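Local structure of hypothetical protein (Pseudomonas aeruginosa, 2H1T) at residues A[24-28]-A[29-33]; A[134-137]-A[138-141]. The protein is of unknown biochemical function but probably binds glycolipids, is probably related to the lipoprotein-trafficking proteins LolA and LolB, and is possibly involved in glycolipid metabolism. One frame throughout, in Å; residues are numbered along the deposited sequence.

Contact 1 (A[24-28]-A[29-33]); sequences LRLED and DQAES. With EDO (1,2-ethanediol), chain D.
Arg25 and Glu32 face each other as a hydrogen-bonded antiparallel pair, Arg25 N to Glu32 O 2.8 Å and Glu32 N to Arg25 O 3.0 Å, on strands running 164° apart. A third backbone bond, from Glu27 N to Gln30 O, closes a tight turn with Asp28 and Asp29 at its two corners; their backbone angles are close to those of a type I turn. The Arg25 side chain leaves its strand extended and then bends about its CG-CD bond (chi3 61°), which brings the guanidinium over to Glu32. There NH2 forms a salt bridge with Glu32 OE1 at 3.2 Å, coming from above the carboxylate plane, with the two flat groups 76° apart; the bond from NH1 is weak. Glu32 uses its other oxygen, OE2, to accept a bond from O2 of a bound 1,2-ethanediol, probably a crystallisation additive. Nearer the turn, the Glu27 carboxylate lies stacked beside the Gln30 amide, the planes nearly parallel and Glu27 CD 3.7 Å from Gln30 CG. On the other face Ala31 CB meets two leucines, Leu26 CD1 at 4.0 Å and Leu24 CD2 at 4.1 Å. Ser33 CB packs on Leu24, while Ser33 OG bonds to Glu22. The two segments form the end of a beta hairpin. Strand 30-38 is bonded on its far side to strand 45-54, whose Trp54 and Tyr50 also meet Leu26 and Leu24 of strand 16-26; strand 16-26 pairs antiparallel with a strand of the second subunit, so the sheet continues across the dimer interface.

Contact 2 (A[134-137]-A[138-141]); sequences IEAP and ALEP
Leu139 turns its side chain back onto Ile134 and Ala136, the residues that lead into the bend. Its CB lies 4.1 Å from Ile134 CG2. With chi1 at -59°, CG stands beside its own backbone N and 3.7 Å from Pro137 O. The CD2 branch then reaches Ile134 CG2 at 3.8 Å and also touches CA and CB of Ala136. Beyond the segments, the side chain packs on Phe65 and Val67 of strand 60-69. The bend itself is built on a cis peptide between Ala136 and Pro137, with backbone angles close to a type VIa turn, and is closed one residue later by Leu139 N bonding to Glu135 O (3.0 Å), the five-residue span of an alpha turn. Leu139 takes a left-handed backbone conformation (phi 55°, psi 48°), and the chain then heads back. Past this point two waters bridge the arms: one links Glu135 O to Glu140 N, the other Glu135 N to Glu140 O. Ile134 CG1 lies 3.8 Å from Pro141 CB. Arg74 donates hydrogen bonds to the turn, from NE to Ala138 O and from NH2 to Leu139 O.

How the contacts relate
From the N terminus, the chain passes strand 6-12 and reaches contact 1, where the turn between strands 16-26 and 30-38 starts the six-stranded antiparallel sheet at the edge used for the dimer. It then runs through the rest of that sheet before entering the mixed sheet, where contact 2 closes the bend from strand 126-135 toward strand 142-152. The two are in series, neither nested nor crossed, and lie on opposite sides of the chain's centre, their own centres about 20 Å apart. They do not touch. Strand 45-54 is a neighbour to both: it pairs with strand 30-38 beside contact 1, and its Tyr46 and Leu48 pack against residues of 134-137.

Contact 1 (A[24-28]-A[29-33])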
loop_
_atom_site.group_PDB
_atom_site.type_symbol
_atom_site.label_atom_id
_atom_site.label_comp_id
_atom_site.label_asym_id
_atom_site.label_seq_id
_atom_site.Cartn_x
_atom_site.Cartn_y
_atom_site.Cartn_z
ATOM N N LEU A 24 -11.158 -1.482 -9.123
ATOM C CA LEU A 24 -11.975 -0.419 -9.670
ATOM C C LEU A 24 -13.464 -0.809 -9.748
ATOM O O LEU A 24 -13.802 -1.958 -10.068
ATOM C CB LEU A 24 -11.434 -0.048 -11.047
ATOM C CG LEU A 24 -12.134 1.016 -11.889
ATOM C CD1 LEU A 24 -11.079 1.651 -12.815
ATOM C CD2 LEU A 24 -13.273 0.407 -12.698
ATOM N N ARG A 25 -14.329 0.168 -9.477
ATOM C CA ARG A 25 -15.776 0.006 -9.681
ATOM C C ARG A 25 -16.212 0.882 -10.856
ATOM O O ARG A 25 -15.910 2.071 -10.893
ATOM C CB ARG A 25 -16.571 0.416 -8.446
ATOM C CG ARG A 25 -18.016 -0.060 -8.493
ATOM C CD ARG A 25 -18.795 0.297 -7.228
ATOM N NE ARG A 25 -18.855 1.747 -7.039
ATOM C CZ ARG A 25 -18.133 2.444 -6.171
ATOM N NH1 ARG A 25 -17.276 1.842 -5.343
ATOM N NH2 ARG A 25 -18.283 3.771 -6.123
ATOM N N LEU A 26 -16.954 0.294 -11.784
ATOM C CA LEU A 26 -17.316 0.989 -12.993
ATOM C C LEU A 26 -18.816 1.148 -13.051
ATOM O O LEU A 26 -19.567 0.174 -12.965
ATOM C CB LEU A 26 -16.831 0.220 -14.233
ATOM C CG LEU A 26 -17.182 0.869 -15.581
ATOM C CD1 LEU A 26 -16.503 2.252 -15.695
ATOM C CD2 LEU A 26 -16.760 -0.032 -16.722
ATOM N N GLU A 27 -19.233 2.405 -13.211
ATOM C CA GLU A 27 -20.603 2.748 -13.627
ATOM C C GLU A 27 -20.630 3.207 -15.084
ATOM O O GLU A 27 -19.607 3.247 -15.760
ATOM C CB GLU A 27 -21.135 3.856 -12.739
ATOM C CG GLU A 27 -20.857 3.682 -11.272
ATOM C CD GLU A 27 -21.406 4.838 -10.472
ATOM O OE1 GLU A 27 -22.430 5.422 -10.885
ATOM O OE2 GLU A 27 -20.798 5.172 -9.439
ATOM N N ASP A 28 -21.801 3.572 -15.577
ATOM C CA ASP A 28 -21.942 3.931 -16.965
ATOM C C ASP A 28 -21.094 5.139 -17.346
ATOM O O ASP A 28 -20.480 5.153 -18.422
ATOM C CB ASP A 28 -23.421 4.212 -17.318
ATOM C CG ASP A 28 -24.282 2.938 -17.351
ATOM O OD1 ASP A 28 -23.761 1.856 -17.714
ATOM O OD2 ASP A 28 -25.491 3.039 -17.002
ATOM N N ASP A 29 -21.090 6.146 -16.477
ATOM C CA ASP A 29 -20.458 7.424 -16.791
ATOM C C ASP A 29 -19.328 7.829 -15.839
ATOM O O ASP A 29 -18.849 8.953 -15.886
ATOM C CB ASP A 29 -21.544 8.503 -16.831
ATOM C CG ASP A 29 -22.347 8.478 -18.134
ATOM O OD1 ASP A 29 -22.035 7.665 -19.037
ATOM O OD2 ASP A 29 -23.285 9.288 -18.258
ATOM N N GLN A 30 -18.957 6.928 -14.940
ATOM C CA GLN A 30 -17.898 7.192 -13.979
ATOM C C GLN A 30 -17.271 5.917 -13.385
ATOM O O GLN A 30 -17.813 4.822 -13.479
ATOM C CB GLN A 30 -18.370 8.153 -12.881
ATOM C CG GLN A 30 -19.395 7.592 -11.958
ATOM C CD GLN A 30 -19.793 8.622 -10.916
ATOM O OE1 GLN A 30 -20.552 9.547 -11.210
ATOM N NE2 GLN A 30 -19.269 8.479 -9.712
ATOM N N ALA A 31 -16.064 6.073 -12.867
ATOM C CA ALA A 31 -15.363 5.000 -12.188
ATOM C C ALA A 31 -14.741 5.545 -10.943
ATOM O O ALA A 31 -14.398 6.735 -10.855
ATOM C CB ALA A 31 -14.286 4.346 -13.065
ATOM N N GLU A 32 -14.579 4.651 -9.986
ATOM C CA GLU A 32 -13.883 4.947 -8.781
ATOM C C GLU A 32 -12.958 3.794 -8.489
ATOM O O GLU A 32 -13.363 2.626 -8.615
ATOM C CB GLU A 32 -14.888 5.129 -7.667
ATOM C CG GLU A 32 -14.302 5.884 -6.496
ATOM C CD GLU A 32 -15.126 5.762 -5.230
ATOM O OE1 GLU A 32 -15.483 4.606 -4.874
ATOM O OE2 GLU A 32 -15.395 6.817 -4.583
ATOM N N SER A 33 -11.733 4.136 -8.111
ATOM C CA SER A 33 -10.675 3.183 -8.001
ATOM C C SER A 33 -9.733 3.455 -6.828
ATOM O O SER A 33 -9.539 4.599 -6.417
ATOM C CB SER A 33 -9.883 3.173 -9.322
ATOM O OG SER A 33 -8.862 2.227 -9.292
HETATM C C1 EDO D . -11.229 9.800 -4.179
HETATM O O1 EDO D . -10.604 10.628 -5.162
HETATM C C2 EDO D . -12.607 9.363 -4.663
HETATM O O2 EDO D . -12.915 8.009 -4.254
HETATM O O HOH W 1 -22.952 6.844 -13.721
#

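Contact 2 (A[134-137]-A[138-141])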
loop_
_atom_site.group_PDB
_atom_site.type_symbol
_atom_site.label_atom_id
_atom_site.label_comp_id
_atom_site.label_asym_id
_atom_site.label_seq_id
_atom_site.Cartn_x
_atom_site.Cartn_y
_atom_site.Cartn_z
ATOM N N ILE A 134 -0.673 11.459 -16.372
ATOM C CA ILE A 134 -0.564 11.751 -14.925
ATOM C C ILE A 134 0.038 10.497 -14.280
ATOM O O ILE A 134 -0.578 9.434 -14.256
ATOM C CB ILE A 134 -1.963 12.045 -14.306
ATOM C CG1 ILE A 134 -2.672 13.114 -15.125
ATOM C CG2 ILE A 134 -1.826 12.493 -12.801
ATOM C CD1 ILE A 134 -4.155 13.313 -14.815
ATOM N N GLU A 135 1.256 10.650 -13.785
ATOM C CA GLU A 135 2.030 9.562 -13.200
ATOM C C GLU A 135 1.951 9.657 -11.697
ATOM O O GLU A 135 2.425 10.644 -11.100
ATOM C CB GLU A 135 3.462 9.647 -13.706
ATOM C CG GLU A 135 4.329 8.496 -13.407
ATOM C CD GLU A 135 5.751 8.710 -13.950
ATOM O OE1 GLU A 135 5.937 8.798 -15.196
ATOM O OE2 GLU A 135 6.673 8.767 -13.119
ATOM N N ALA A 136 1.355 8.634 -11.071
ATOM C CA ALA A 136 1.409 8.545 -9.611
ATOM C C ALA A 136 2.829 8.115 -9.194
ATOM O O ALA A 136 3.492 7.379 -9.927
ATOM C CB ALA A 136 0.381 7.527 -9.086
ATOM N N PRO A 137 3.252 8.495 -7.974
ATOM C CA PRO A 137 2.487 9.267 -6.966
ATOM C C PRO A 137 2.497 10.803 -7.058
ATOM O O PRO A 137 1.752 11.454 -6.326
ATOM C CB PRO A 137 3.136 8.807 -5.642
ATOM C CG PRO A 137 4.529 8.460 -5.998
ATOM C CD PRO A 137 4.540 8.016 -7.429
ATOM N N ALA A 138 3.313 11.391 -7.928
ATOM C CA ALA A 138 3.490 12.847 -7.892
ATOM C C ALA A 138 2.320 13.614 -8.481
ATOM O O ALA A 138 2.121 14.758 -8.100
ATOM C CB ALA A 138 4.748 13.255 -8.565
ATOM N N LEU A 139 1.608 12.999 -9.420
ATOM C CA LEU A 139 0.376 13.536 -10.013
ATOM C C LEU A 139 0.600 14.929 -10.596
ATOM O O LEU A 139 -0.168 15.867 -10.332
ATOM C CB LEU A 139 -0.759 13.584 -8.983
ATOM C CG LEU A 139 -1.209 12.296 -8.291
ATOM C CD1 LEU A 139 -2.417 12.637 -7.472
ATOM C CD2 LEU A 139 -1.519 11.222 -9.278
ATOM N N GLU A 140 1.682 15.051 -11.363
ATOM C CA GLU A 140 2.011 16.285 -12.100
ATOM C C GLU A 140 1.686 16.074 -13.570
ATOM O O GLU A 140 2.458 15.445 -14.288
ATOM C CB GLU A 140 3.484 16.600 -11.915
ATOM C CG GLU A 140 3.765 17.158 -10.558
ATOM C CD GLU A 140 5.214 16.979 -10.136
ATOM O OE1 GLU A 140 5.994 16.310 -10.865
ATOM O OE2 GLU A 140 5.552 17.487 -9.053
ATOM N N PRO A 141 0.506 16.528 -14.008
ATOM C CA PRO A 141 0.133 16.144 -15.374
ATOM C C PRO A 141 0.987 16.755 -16.465
ATOM O O PRO A 141 1.527 17.866 -16.300
ATOM C CB PRO A 141 -1.306 16.661 -15.508
ATOM C CG PRO A 141 -1.808 16.775 -14.022
ATOM C CD PRO A 141 -0.563 17.309 -13.360
HETATM O O HOH W 2 2.491 12.998 -15.166
HETATM O O HOH W 3 3.456 12.939 -12.152
#